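Local coordinates for uncharacterized protein (Staphylococcus saprophyticus subsp. saprophyticus ATCC 15305, PDB 3FOJ) that is of unknown function but has a rhodanese-like domain, and so may act as a sulfurtransferase, at residues Ile4-Leu9 / Val84-Gly89; Val22-Asp27 / Tyr59-Lys64; Ser45-Leu50 / Val73-Gln78; Asn51-Asn56 / Asn79-Val84; Cys63-Arg68 / Gly89-Gly94. One frame throughout, in Å; residues are numbered along the deposited sequence.

Contact 1. Residues Ile4-Leu9 / Val84-Gly89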
# COMPACT_ATOMS: atom_id res chain seq x y z
N ILE A 4 -8.40 -2.35 -5.72
CA ILE A 4 -9.38 -1.30 -5.52
C ILE A 4 -8.78 -0.05 -6.16
O ILE A 4 -7.57 0.04 -6.34
CB ILE A 4 -9.64 -1.03 -4.03
CG1 ILE A 4 -8.36 -0.57 -3.33
CG2 ILE A 4 -10.20 -2.29 -3.38
CD1 ILE A 4 -8.61 0.04 -1.96
N THR A 5 -9.64 0.90 -6.51
CA THR A 5 -9.18 2.13 -7.13
C THR A 5 -8.79 3.15 -6.07
O THR A 5 -9.10 2.98 -4.88
CB THR A 5 -10.27 2.74 -8.02
OG1 THR A 5 -11.39 3.10 -7.20
CG2 THR A 5 -10.72 1.74 -9.08
N VAL A 6 -8.11 4.21 -6.49
CA VAL A 6 -7.71 5.24 -5.54
C VAL A 6 -8.93 5.96 -5.00
O VAL A 6 -8.94 6.41 -3.85
CB VAL A 6 -6.75 6.27 -6.18
CG1 VAL A 6 -5.43 5.60 -6.50
CG2 VAL A 6 -7.37 6.86 -7.43
N THR A 7 -9.98 6.06 -5.82
CA THR A 7 -11.20 6.71 -5.39
C THR A 7 -11.83 5.88 -4.28
O THR A 7 -12.31 6.43 -3.28
CB THR A 7 -12.20 6.85 -6.56
OG1 THR A 7 -11.66 7.75 -7.54
CG2 THR A 7 -13.54 7.38 -6.07
N GLU A 8 -11.80 4.56 -4.44
CA GLU A 8 -12.35 3.66 -3.43
C GLU A 8 -11.52 3.73 -2.16
O GLU A 8 -12.05 3.69 -1.05
CB GLU A 8 -12.34 2.21 -3.92
CG GLU A 8 -13.21 1.92 -5.11
CD GLU A 8 -13.25 0.43 -5.40
OE1 GLU A 8 -13.94 -0.29 -4.65
OE2 GLU A 8 -12.59 -0.01 -6.36
N LEU A 9 -10.20 3.82 -2.32
CA LEU A 9 -9.31 3.88 -1.17
C LEU A 9 -9.56 5.15 -0.35
O LEU A 9 -9.59 5.09 0.88
CB LEU A 9 -7.85 3.84 -1.61
CG LEU A 9 -6.81 3.86 -0.47
CD1 LEU A 9 -7.03 2.67 0.46
CD2 LEU A 9 -5.41 3.83 -1.06
N VAL A 84 -4.31 -6.36 -0.97
CA VAL A 84 -5.11 -5.78 -2.04
C VAL A 84 -4.30 -4.69 -2.73
O VAL A 84 -3.69 -3.86 -2.07
CB VAL A 84 -6.41 -5.17 -1.47
CG1 VAL A 84 -7.26 -4.61 -2.61
CG2 VAL A 84 -7.17 -6.21 -0.68
N ASN A 85 -4.29 -4.71 -4.06
CA ASN A 85 -3.54 -3.71 -4.81
C ASN A 85 -4.33 -2.42 -4.99
O ASN A 85 -5.54 -2.44 -5.18
CB ASN A 85 -3.17 -4.27 -6.19
CG ASN A 85 -2.22 -3.37 -6.94
OD1 ASN A 85 -1.21 -2.95 -6.40
ND2 ASN A 85 -2.54 -3.07 -8.20
N VAL A 86 -3.64 -1.29 -4.91
CA VAL A 86 -4.29 -0.00 -5.12
C VAL A 86 -3.94 0.39 -6.56
O VAL A 86 -2.80 0.78 -6.85
CB VAL A 86 -3.77 1.08 -4.15
CG1 VAL A 86 -4.49 2.39 -4.43
CG2 VAL A 86 -4.01 0.64 -2.72
N GLU A 87 -4.91 0.27 -7.45
CA GLU A 87 -4.70 0.56 -8.86
C GLU A 87 -4.25 1.99 -9.15
O GLU A 87 -4.73 2.94 -8.53
CB GLU A 87 -5.97 0.26 -9.66
CG GLU A 87 -6.60 -1.09 -9.33
CD GLU A 87 -7.66 -1.50 -10.33
OE1 GLU A 87 -8.47 -0.63 -10.74
OE2 GLU A 87 -7.70 -2.69 -10.70
N GLY A 88 -3.32 2.13 -10.09
CA GLY A 88 -2.86 3.45 -10.47
C GLY A 88 -1.72 4.04 -9.66
O GLY A 88 -1.02 4.94 -10.13
N GLY A 89 -1.54 3.56 -8.43
CA GLY A 89 -0.47 4.04 -7.58
C GLY A 89 -0.60 5.47 -7.09
O GLY A 89 -1.65 6.11 -7.24
O HOH W 1 -7.24 3.93 -9.26
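I4 and V86 pair in parallel, joining the short edge strand 3-4 to strand 82-86. Two backbone hydrogen bonds close the pairing: I4 N donates to N85 O (2.9 Å) and E87 N to I4 O (2.9 Å). V86 CA adds a CH...O contact to the same I4 O.

The apolar contacts lie on the face bearing I4, V84 and V86, where helix 6-11 starts. I4 CG2 meets V84 CG1 at 3.8 Å, the two side chains crossing at about a right angle. V86 has CG1 anti to its backbone N (chi1 -180°), and this methyl touches both L9 CD2 (3.8 Å) and V6 CG1 (3.9 Å). N85 points elsewhere, its amide bonded to S69 and G66.

The polar contacts surround the helix start. T5 and E8 form a capping box: E8 N donates to T5 OG1 (3.1 Å), while T5 N reaches E8 OE2 from above the carboxylate plane. A water accepts from V6 N (2.9 Å) and donates to E87 O, linking the first turn to the loop after the strand. E87 lays CG against I4 O and sends OE2 to S3.

The N-H groups of T5, V6 and E8 thus each have an acceptor, one of them a water shared with the other segment, so strand pairing and helix start are tied together by polar bonds over a valine-leucine contact.

Contact 2. Residues Val22-Asp27 / Tyr59-Lys64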
# COMPACT_ATOMS: atom_id res chain seq x y z
N VAL A 22 0.39 -0.05 3.06
CA VAL A 22 1.84 -0.24 2.98
C VAL A 22 2.34 0.39 1.68
O VAL A 22 1.94 -0.02 0.58
CB VAL A 22 2.23 -1.75 3.00
CG1 VAL A 22 3.74 -1.89 2.88
CG2 VAL A 22 1.74 -2.40 4.29
N ASP A 23 3.18 1.40 1.84
CA ASP A 23 3.79 2.16 0.74
C ASP A 23 5.13 1.48 0.44
O ASP A 23 6.03 1.51 1.26
CB ASP A 23 4.02 3.60 1.23
CG ASP A 23 4.51 4.53 0.13
OD1 ASP A 23 5.21 4.08 -0.80
OD2 ASP A 23 4.21 5.74 0.23
N VAL A 24 5.25 0.89 -0.75
CA VAL A 24 6.48 0.18 -1.10
C VAL A 24 7.47 0.92 -2.01
O VAL A 24 8.36 0.31 -2.61
CB VAL A 24 6.13 -1.21 -1.72
CG1 VAL A 24 5.32 -2.02 -0.71
CG2 VAL A 24 5.33 -1.04 -3.01
N ARG A 25 7.31 2.24 -2.11
CA ARG A 25 8.21 3.04 -2.93
C ARG A 25 9.55 3.18 -2.20
O ARG A 25 9.69 2.72 -1.07
CB ARG A 25 7.62 4.43 -3.17
CG ARG A 25 6.32 4.44 -3.98
CD ARG A 25 5.76 5.85 -4.08
NE ARG A 25 5.41 6.36 -2.75
CZ ARG A 25 5.19 7.64 -2.46
NH1 ARG A 25 5.30 8.57 -3.41
NH2 ARG A 25 4.89 7.99 -1.22
N THR A 26 10.52 3.82 -2.85
CA THR A 26 11.82 4.01 -2.21
C THR A 26 11.82 5.25 -1.33
O THR A 26 10.93 6.10 -1.44
CB THR A 26 12.96 4.11 -3.25
OG1 THR A 26 12.71 5.20 -4.14
CG2 THR A 26 13.07 2.82 -4.05
N ASP A 27 12.81 5.34 -0.45
CA ASP A 27 12.96 6.45 0.50
C ASP A 27 12.77 7.87 -0.05
O ASP A 27 11.95 8.63 0.47
CB ASP A 27 14.32 6.35 1.18
CG ASP A 27 14.54 7.43 2.23
OD1 ASP A 27 14.51 8.63 1.87
OD2 ASP A 27 14.73 7.08 3.41
N TYR A 59 -3.99 -5.96 4.05
CA TYR A 59 -3.14 -4.82 3.75
C TYR A 59 -3.30 -4.31 2.33
O TYR A 59 -3.30 -5.09 1.37
CB TYR A 59 -1.67 -5.19 4.01
CG TYR A 59 -1.40 -5.58 5.44
CD1 TYR A 59 -1.73 -6.85 5.92
CD2 TYR A 59 -0.86 -4.65 6.33
CE1 TYR A 59 -1.53 -7.18 7.26
CE2 TYR A 59 -0.66 -4.97 7.66
CZ TYR A 59 -1.00 -6.23 8.12
OH TYR A 59 -0.81 -6.52 9.45
N TYR A 60 -3.43 -2.99 2.20
CA TYR A 60 -3.57 -2.34 0.90
C TYR A 60 -2.18 -1.86 0.51
O TYR A 60 -1.55 -1.10 1.23
CB TYR A 60 -4.57 -1.19 1.00
CG TYR A 60 -5.98 -1.66 1.28
CD1 TYR A 60 -6.39 -1.97 2.58
CD2 TYR A 60 -6.89 -1.86 0.24
CE1 TYR A 60 -7.68 -2.46 2.83
CE2 TYR A 60 -8.17 -2.35 0.48
CZ TYR A 60 -8.56 -2.65 1.77
OH TYR A 60 -9.83 -3.13 2.00
N ILE A 61 -1.71 -2.32 -0.65
CA ILE A 61 -0.37 -2.01 -1.12
C ILE A 61 -0.35 -0.95 -2.21
O ILE A 61 -1.07 -1.05 -3.19
CB ILE A 61 0.30 -3.28 -1.66
CG1 ILE A 61 0.08 -4.45 -0.67
CG2 ILE A 61 1.78 -3.03 -1.93
CD1 ILE A 61 0.57 -4.21 0.75
N ILE A 62 0.50 0.07 -2.04
CA ILE A 62 0.59 1.14 -3.02
C ILE A 62 2.04 1.48 -3.38
O ILE A 62 2.93 1.42 -2.54
CB ILE A 62 -0.15 2.41 -2.51
CG1 ILE A 62 -0.32 3.41 -3.65
CG2 ILE A 62 0.62 3.04 -1.35
CD1 ILE A 62 -1.21 4.58 -3.28
N CYS A 63 2.27 1.81 -4.65
CA CYS A 63 3.59 2.17 -5.14
C CYS A 63 3.42 3.41 -6.01
O CYS A 63 2.39 4.08 -5.93
CB CYS A 63 4.20 1.02 -5.95
SG CYS A 63 3.31 0.60 -7.46
N LYS A 64 4.41 3.72 -6.83
CA LYS A 64 4.32 4.88 -7.70
C LYS A 64 3.26 4.75 -8.80
O LYS A 64 2.41 5.63 -8.95
CB LYS A 64 5.67 5.18 -8.35
CG LYS A 64 5.62 6.25 -9.44
CD LYS A 64 6.91 6.26 -10.26
CE LYS A 64 6.77 7.12 -11.51
NZ LYS A 64 7.94 6.96 -12.42
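R25 runs its CG and CD alongside the backbone of C63 and K64, with CG 3.5 Å from K64 N, and then doubles back to seize D23 of its own segment. The bend at chi3 (-63°) places NE for a side-on grip: NE donates to D23 OD1 (3.0 Å) and NH2 to D23 OD2 (2.8 Å), each on a syn lone pair, with the carboxylate at the guanidinium edge. R25 N also donates to D23 OD1, nearly in line with the C-O bond, which makes an Asx turn. NH2 has a further partner in G33 O.

The backbones are neighbouring parallel strands in the middle of the rhodanese-like sheet. V22 N bonds to Y60 O, I62 N to V22 O, and V24 N to I62 O (3.0 Å). On the face of V22 and I61, V22 CB meets I61 CD1 at 3.7 Å, the side chains lying side by side and pointing the same way, while V24 CG1 touches I61 CG2 almost at a right angle. V24 CG2 rests on C63 CB (3.8 Å).

With OD1 taking two donors and OD2 a third, the buried carboxylate of D23 is gripped at both oxygens, and the chain leaving strand 20-23 is fixed where it passes C63 and K64.

Contact 3. Residues Ser45-Leu50 / Val73-Gln78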
# COMPACT_ATOMS: atom_id res chain seq x y z
N SER A 45 12.71 -4.88 0.16
CA SER A 45 12.81 -5.41 1.51
C SER A 45 11.60 -6.20 1.97
O SER A 45 11.60 -6.72 3.08
CB SER A 45 13.07 -4.27 2.50
OG SER A 45 12.01 -3.33 2.46
N ILE A 46 10.57 -6.29 1.14
CA ILE A 46 9.37 -7.02 1.52
C ILE A 46 9.64 -8.47 1.96
O ILE A 46 9.09 -8.93 2.96
CB ILE A 46 8.31 -6.97 0.39
CG1 ILE A 46 7.62 -5.60 0.38
CG2 ILE A 46 7.29 -8.10 0.56
CD1 ILE A 46 6.70 -5.35 1.58
N PRO A 47 10.48 -9.21 1.22
CA PRO A 47 10.76 -10.60 1.61
C PRO A 47 11.34 -10.77 3.02
O PRO A 47 11.14 -11.81 3.66
CB PRO A 47 11.72 -11.08 0.53
CG PRO A 47 11.23 -10.34 -0.68
CD PRO A 47 11.01 -8.94 -0.13
N ASP A 48 12.06 -9.76 3.49
CA ASP A 48 12.66 -9.83 4.82
C ASP A 48 11.79 -9.19 5.90
O ASP A 48 12.19 -9.11 7.06
CB ASP A 48 14.03 -9.14 4.82
CG ASP A 48 15.11 -10.00 4.18
OD1 ASP A 48 15.32 -11.14 4.65
OD2 ASP A 48 15.75 -9.53 3.22
N ASN A 49 10.60 -8.74 5.53
CA ASN A 49 9.71 -8.10 6.49
C ASN A 49 8.33 -8.74 6.58
O ASN A 49 7.35 -8.08 6.91
CB ASN A 49 9.57 -6.61 6.16
CG ASN A 49 10.83 -5.83 6.49
OD1 ASN A 49 11.01 -5.39 7.63
ND2 ASN A 49 11.70 -5.67 5.51
N LEU A 50 8.26 -10.04 6.31
CA LEU A 50 6.99 -10.75 6.38
C LEU A 50 6.41 -10.79 7.79
O LEU A 50 5.19 -10.88 7.96
CB LEU A 50 7.15 -12.18 5.83
CG LEU A 50 7.35 -12.28 4.31
CD1 LEU A 50 7.60 -13.73 3.90
CD2 LEU A 50 6.10 -11.74 3.61
N VAL A 73 1.63 -7.66 -4.01
CA VAL A 73 0.40 -8.30 -3.56
C VAL A 73 0.45 -9.80 -3.85
O VAL A 73 0.13 -10.60 -2.98
CB VAL A 73 -0.84 -7.66 -4.23
CG1 VAL A 73 -2.10 -8.49 -3.94
CG2 VAL A 73 -1.03 -6.24 -3.71
N GLN A 74 0.84 -10.16 -5.06
CA GLN A 74 0.93 -11.58 -5.43
C GLN A 74 1.93 -12.29 -4.52
O GLN A 74 1.67 -13.40 -4.05
CB GLN A 74 1.36 -11.73 -6.89
CG GLN A 74 0.29 -11.33 -7.89
CD GLN A 74 0.66 -11.68 -9.31
OE1 GLN A 74 1.62 -11.15 -9.86
NE2 GLN A 74 -0.10 -12.59 -9.91
N TYR A 75 3.07 -11.65 -4.28
CA TYR A 75 4.08 -12.23 -3.42
C TYR A 75 3.52 -12.45 -2.01
O TYR A 75 3.68 -13.52 -1.42
CB TYR A 75 5.30 -11.31 -3.35
CG TYR A 75 6.39 -11.83 -2.46
CD1 TYR A 75 7.25 -12.85 -2.89
CD2 TYR A 75 6.54 -11.35 -1.16
CE1 TYR A 75 8.22 -13.37 -2.05
CE2 TYR A 75 7.51 -11.87 -0.31
CZ TYR A 75 8.35 -12.87 -0.76
OH TYR A 75 9.29 -13.40 0.09
N LEU A 76 2.86 -11.42 -1.47
CA LEU A 76 2.29 -11.53 -0.13
C LEU A 76 1.25 -12.64 -0.05
O LEU A 76 1.28 -13.45 0.88
CB LEU A 76 1.67 -10.19 0.28
CG LEU A 76 2.69 -9.07 0.52
CD1 LEU A 76 1.96 -7.77 0.81
CD2 LEU A 76 3.61 -9.44 1.70
N GLU A 77 0.33 -12.69 -1.01
CA GLU A 77 -0.70 -13.73 -1.01
C GLU A 77 -0.09 -15.13 -1.06
O GLU A 77 -0.60 -16.06 -0.42
CB GLU A 77 -1.67 -13.54 -2.18
CG GLU A 77 -2.66 -12.39 -2.02
CD GLU A 77 -3.82 -12.71 -1.08
OE1 GLU A 77 -4.06 -13.90 -0.78
OE2 GLU A 77 -4.50 -11.76 -0.64
N GLN A 78 0.99 -15.28 -1.81
CA GLN A 78 1.66 -16.58 -1.93
C GLN A 78 2.46 -16.92 -0.68
O GLN A 78 3.08 -17.98 -0.58
CB GLN A 78 2.54 -16.59 -3.19
CG GLN A 78 1.72 -16.45 -4.47
CD GLN A 78 2.56 -16.45 -5.74
OE1 GLN A 78 2.06 -16.13 -6.82
NE2 GLN A 78 3.82 -16.83 -5.62
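Y75 carries CG anti to its backbone N (chi1 179°), which places CG toward the loop, with the ring beyond it near I46 and P47; I46 CG2, anti to its own backbone N, is the methyl that meets the ring. I46 CG2 touches it at CD2 (3.8 Å) and CE2, the two side chains sliding past each other in opposite directions. Farther along the ring, P47 crosses Y75 at about a right angle, with CG 3.8 Å from Y75 CZ and CB 3.4 Å from Y75 OH.

Beside the tyrosine, L50 CD2 meets L76 CD2 at 3.9 Å, again in antiparallel passage, and also approaches Y75 CE2. L76 CD2 completes the patch by reaching I46 CG2 (4.1 Å). No hydrogen bond joins the segments. In the alpha/beta fold of the rhodanese-like domain this is where the long loop between strands 39-40 and 58-62 packs on helix 67-77, the helix whose V73 and L76 also touch I61 of strand 58-62.

The loop holds its own shape with polar bonds. S45 O accepts from both D48 N (3.1 Å) and N49 ND2 (2.6 Å), which reach it from opposite faces of the carbonyl plane; the amide of N49 comes from 42° above that plane.

Contact 4. Residues Asn51-Asn56 / Asn79-Val84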
# COMPACT_ATOMS: atom_id res chain seq x y z
N ASN A 51 7.27 -10.70 8.80
CA ASN A 51 6.82 -10.72 10.19
C ASN A 51 6.01 -9.47 10.56
O ASN A 51 5.34 -9.44 11.60
CB ASN A 51 8.03 -10.88 11.12
CG ASN A 51 7.63 -11.05 12.58
OD1 ASN A 51 7.65 -10.09 13.35
ND2 ASN A 51 7.26 -12.26 12.96
N TYR A 52 6.06 -8.45 9.72
CA TYR A 52 5.31 -7.22 9.97
C TYR A 52 3.81 -7.46 9.78
O TYR A 52 2.98 -6.87 10.48
CB TYR A 52 5.74 -6.11 9.00
CG TYR A 52 4.82 -4.91 9.01
CD1 TYR A 52 4.92 -3.94 10.01
CD2 TYR A 52 3.82 -4.76 8.05
CE1 TYR A 52 4.04 -2.86 10.06
CE2 TYR A 52 2.93 -3.68 8.09
CZ TYR A 52 3.05 -2.74 9.10
OH TYR A 52 2.18 -1.68 9.15
N PHE A 53 3.48 -8.32 8.82
CA PHE A 53 2.09 -8.61 8.46
C PHE A 53 1.34 -9.58 9.36
O PHE A 53 1.75 -10.73 9.55
CB PHE A 53 2.06 -9.12 7.01
CG PHE A 53 2.64 -8.15 6.02
CD1 PHE A 53 1.85 -7.16 5.44
CD2 PHE A 53 3.99 -8.21 5.68
CE1 PHE A 53 2.40 -6.24 4.55
CE2 PHE A 53 4.55 -7.30 4.79
CZ PHE A 53 3.76 -6.31 4.22
N ASN A 54 0.23 -9.11 9.92
CA ASN A 54 -0.63 -9.90 10.79
C ASN A 54 -1.53 -10.75 9.89
O ASN A 54 -2.28 -10.21 9.07
CB ASN A 54 -1.48 -8.96 11.66
CG ASN A 54 -2.27 -9.69 12.73
OD1 ASN A 54 -3.07 -10.57 12.44
ND2 ASN A 54 -2.04 -9.32 13.99
N ASP A 55 -1.45 -12.06 10.04
CA ASP A 55 -2.23 -12.97 9.20
C ASP A 55 -3.75 -12.82 9.33
O ASP A 55 -4.49 -13.30 8.48
CB ASP A 55 -1.85 -14.42 9.49
CG ASP A 55 -0.39 -14.71 9.19
OD1 ASP A 55 0.05 -14.39 8.06
OD2 ASP A 55 0.31 -15.25 10.07
N ASN A 56 -4.20 -12.15 10.39
CA ASN A 56 -5.63 -11.97 10.61
C ASN A 56 -6.15 -10.67 10.01
O ASN A 56 -7.35 -10.39 10.05
CB ASN A 56 -5.90 -11.99 12.12
CG ASN A 56 -7.29 -12.50 12.46
OD1 ASN A 56 -7.70 -13.57 12.01
ND2 ASN A 56 -8.02 -11.74 13.27
N ASN A 79 2.45 -16.00 0.29
CA ASN A 79 3.13 -16.22 1.56
C ASN A 79 2.13 -16.17 2.72
O ASN A 79 2.49 -15.97 3.88
CB ASN A 79 4.27 -15.20 1.74
CG ASN A 79 5.54 -15.61 1.01
OD1 ASN A 79 6.26 -16.51 1.45
ND2 ASN A 79 5.82 -14.96 -0.12
N GLY A 80 0.85 -16.35 2.39
CA GLY A 80 -0.20 -16.38 3.39
C GLY A 80 -0.74 -15.06 3.93
O GLY A 80 -1.45 -15.05 4.94
N VAL A 81 -0.42 -13.96 3.26
CA VAL A 81 -0.87 -12.65 3.70
C VAL A 81 -2.05 -12.16 2.85
O VAL A 81 -2.11 -12.43 1.65
CB VAL A 81 0.28 -11.62 3.60
CG1 VAL A 81 -0.21 -10.23 3.99
CG2 VAL A 81 1.44 -12.06 4.49
N ASN A 82 -2.98 -11.45 3.48
CA ASN A 82 -4.13 -10.91 2.77
C ASN A 82 -3.76 -9.52 2.27
O ASN A 82 -3.57 -8.60 3.06
CB ASN A 82 -5.34 -10.81 3.69
CG ASN A 82 -5.66 -12.13 4.36
OD1 ASN A 82 -5.25 -12.37 5.50
ND2 ASN A 82 -6.37 -13.00 3.66
N ALA A 83 -3.66 -9.36 0.95
CA ALA A 83 -3.28 -8.08 0.37
C ALA A 83 -4.16 -7.67 -0.81
O ALA A 83 -4.67 -8.51 -1.54
CB ALA A 83 -1.82 -8.12 -0.06
N VAL A 84 -4.31 -6.36 -0.97
CA VAL A 84 -5.11 -5.78 -2.04
C VAL A 84 -4.30 -4.69 -2.73
O VAL A 84 -3.69 -3.86 -2.07
CB VAL A 84 -6.41 -5.17 -1.47
CG1 VAL A 84 -7.26 -4.61 -2.61
CG2 VAL A 84 -7.17 -6.21 -0.68
O HOH W 2 -2.62 -10.93 6.24
O HOH W 3 2.24 -14.87 6.45
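F53 and V81 make the apolar part of this contact, crossing at about a right angle. Both V81 methyls meet the F53 CB, CG2 and CG1 each at 3.9 Å, and CG1 goes on to ring atom CD1 (4.0 Å). F53 CG lies beside the backbone N (chi1 -58°), 4.1 Å from V81 CG1.

Around this pair the link is through water. One water accepts from N82 N (2.8 Å) and lies 2.9 Å from N54 O, one of several acceptors competing for its protons. Another sits 2.8 Å from both D55 OD1 and N79 O, with more acceptors around it than it has protons, so which of them it serves at once is not settled.

A further shell positions these groups. Y52 CD2 stands 3.9 Å above the centre of one face of the F53 ring, and Y59 of strand 58-62 meets that ring edge-to-face, with its OH bonded to N54 N. N54 OD1 accepts from N56 N in the carbonyl plane, an Asx turn. On the other segment G80, with positive phi, is the C-prime residue of a Schellman motif ending helix 67-77 and leading into strand 82-86.

Apolar packing of F53 on V81 and the waters between polar backbone and D55 atoms divide the work of holding the loop to the end of helix 67-77.

Contact 5. Residues Cys63-Arg68 / Gly89-Gly94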
# COMPACT_ATOMS: atom_id res chain seq x y z
N CYS A 63 2.27 1.81 -4.65
CA CYS A 63 3.59 2.17 -5.14
C CYS A 63 3.42 3.41 -6.01
O CYS A 63 2.39 4.08 -5.93
CB CYS A 63 4.20 1.02 -5.95
SG CYS A 63 3.31 0.60 -7.46
N LYS A 64 4.41 3.72 -6.83
CA LYS A 64 4.32 4.88 -7.70
C LYS A 64 3.26 4.75 -8.80
O LYS A 64 2.41 5.63 -8.95
CB LYS A 64 5.67 5.18 -8.35
CG LYS A 64 5.62 6.25 -9.44
CD LYS A 64 6.91 6.26 -10.26
CE LYS A 64 6.77 7.12 -11.51
NZ LYS A 64 7.94 6.96 -12.42
N ALA A 65 3.30 3.64 -9.54
CA ALA A 65 2.38 3.45 -10.66
C ALA A 65 1.34 2.33 -10.63
O ALA A 65 0.49 2.26 -11.52
CB ALA A 65 3.19 3.34 -11.96
N GLY A 66 1.41 1.43 -9.65
CA GLY A 66 0.42 0.37 -9.59
C GLY A 66 0.85 -1.02 -10.02
O GLY A 66 0.23 -2.02 -9.63
N GLY A 67 1.90 -1.10 -10.83
CA GLY A 67 2.38 -2.39 -11.29
C GLY A 67 3.21 -3.12 -10.24
O GLY A 67 2.96 -4.28 -9.95
N ARG A 68 4.20 -2.42 -9.68
CA ARG A 68 5.07 -3.01 -8.66
C ARG A 68 4.29 -3.42 -7.42
O ARG A 68 4.62 -4.42 -6.78
CB ARG A 68 6.16 -2.01 -8.27
CG ARG A 68 7.10 -1.65 -9.40
CD ARG A 68 8.05 -0.53 -8.99
NE ARG A 68 8.90 -0.10 -10.10
CZ ARG A 68 9.67 0.98 -10.07
NH1 ARG A 68 9.70 1.75 -8.99
NH2 ARG A 68 10.40 1.30 -11.13
N GLY A 89 -1.54 3.56 -8.43
CA GLY A 89 -0.47 4.04 -7.58
C GLY A 89 -0.60 5.47 -7.09
O GLY A 89 -1.65 6.11 -7.24
N MSE A 90 0.47 5.97 -6.49
CA MSE A 90 0.49 7.34 -5.97
C MSE A 90 0.33 8.35 -7.10
O MSE A 90 -0.07 9.49 -6.85
CB MSE A 90 1.78 7.59 -5.19
CG MSE A 90 1.84 6.88 -3.83
SE MSE A 90 0.54 7.53 -2.53
CE MSE A 90 1.49 9.13 -1.99
N ASP A 91 0.65 7.95 -8.33
CA ASP A 91 0.48 8.85 -9.46
C ASP A 91 -0.99 9.27 -9.52
O ASP A 91 -1.31 10.44 -9.65
CB ASP A 91 0.83 8.17 -10.79
CG ASP A 91 2.32 7.98 -10.99
OD1 ASP A 91 3.11 8.72 -10.37
OD2 ASP A 91 2.69 7.09 -11.79
N GLU A 92 -1.88 8.28 -9.42
CA GLU A 92 -3.31 8.56 -9.47
C GLU A 92 -3.89 9.04 -8.14
O GLU A 92 -4.88 9.77 -8.13
CB GLU A 92 -4.06 7.32 -9.95
CG GLU A 92 -4.01 7.15 -11.47
CD GLU A 92 -4.71 5.90 -11.95
OE1 GLU A 92 -5.77 5.54 -11.38
OE2 GLU A 92 -4.21 5.27 -12.91
N PHE A 93 -3.27 8.66 -7.03
CA PHE A 93 -3.76 9.10 -5.73
C PHE A 93 -3.64 10.63 -5.65
O PHE A 93 -4.50 11.31 -5.11
CB PHE A 93 -2.95 8.47 -4.59
CG PHE A 93 -3.54 8.72 -3.23
CD1 PHE A 93 -4.48 7.85 -2.69
CD2 PHE A 93 -3.18 9.85 -2.50
CE1 PHE A 93 -5.05 8.11 -1.44
CE2 PHE A 93 -3.75 10.12 -1.25
CZ PHE A 93 -4.69 9.24 -0.72
N GLY A 94 -2.55 11.15 -6.21
CA GLY A 94 -2.33 12.59 -6.21
C GLY A 94 -1.38 13.06 -5.13
O GLY A 94 -0.96 12.28 -4.27
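C63 and K64 each give their carbonyl oxygen to the first turn of helix 89-93: M90 N donates to C63 O (2.8 Å, 163° at the hydrogen) and D91 N to K64 O (3.0 Å, 156°). Within the loop, G66 N donates to C63 SG (3.0 Å), folding the backbone around the sulfur. G66 O is bonded in turn to the amide of N85.

Packing is close because G89 brings only backbone here. Its CA lies 3.3 Å from C63 O, and A65 and G66 come close beside it. Selenomethionine M90 sets CG against C63 O at 3.5 Å before its bent chain turns away. D91 holds CG anti to its carbonyl carbon (chi1 -74°), and the D91 and K64 side chains cross obliquely, OD1 3.6 Å from K64 CG; OD2 also meets A65 CB. K64 NZ stays 5.3 Å from D91 OD2, too far for a salt bridge, though the opposite charges may attract.

C63 to R68 has the C-x4-R pattern of rhodanese active-site loops, consistent with a sulfur-carrying loop, though no activity is established. The carbonyls of its first two residues bind the helix start, where the helix dipole probably strengthens both bonds, and they tie the beginning of the loop to helix 89-93.

In the fold
Contacts 1 and 2 are joined through strands 82-86 and 58-62, neighbours in the five-stranded parallel sheet, by backbone hydrogen bonds of V84 to Y59 and I61; their centres are 11 Å apart. The centre of contact 5 is about 8 Å from the centre of each; it shares G89 with contact 1 and C63 and K64 with contact 2, so the putative active-site loop adjoins the ends of both strands. Contacts 3 and 4, centres 8 Å apart, secure the far end of helix 67-77; the centres of contacts 4 and 5 are about 21 Å apart, on opposite sides of the chain's centre. The bound sodium ion is about 8 Å from the D23 side chain.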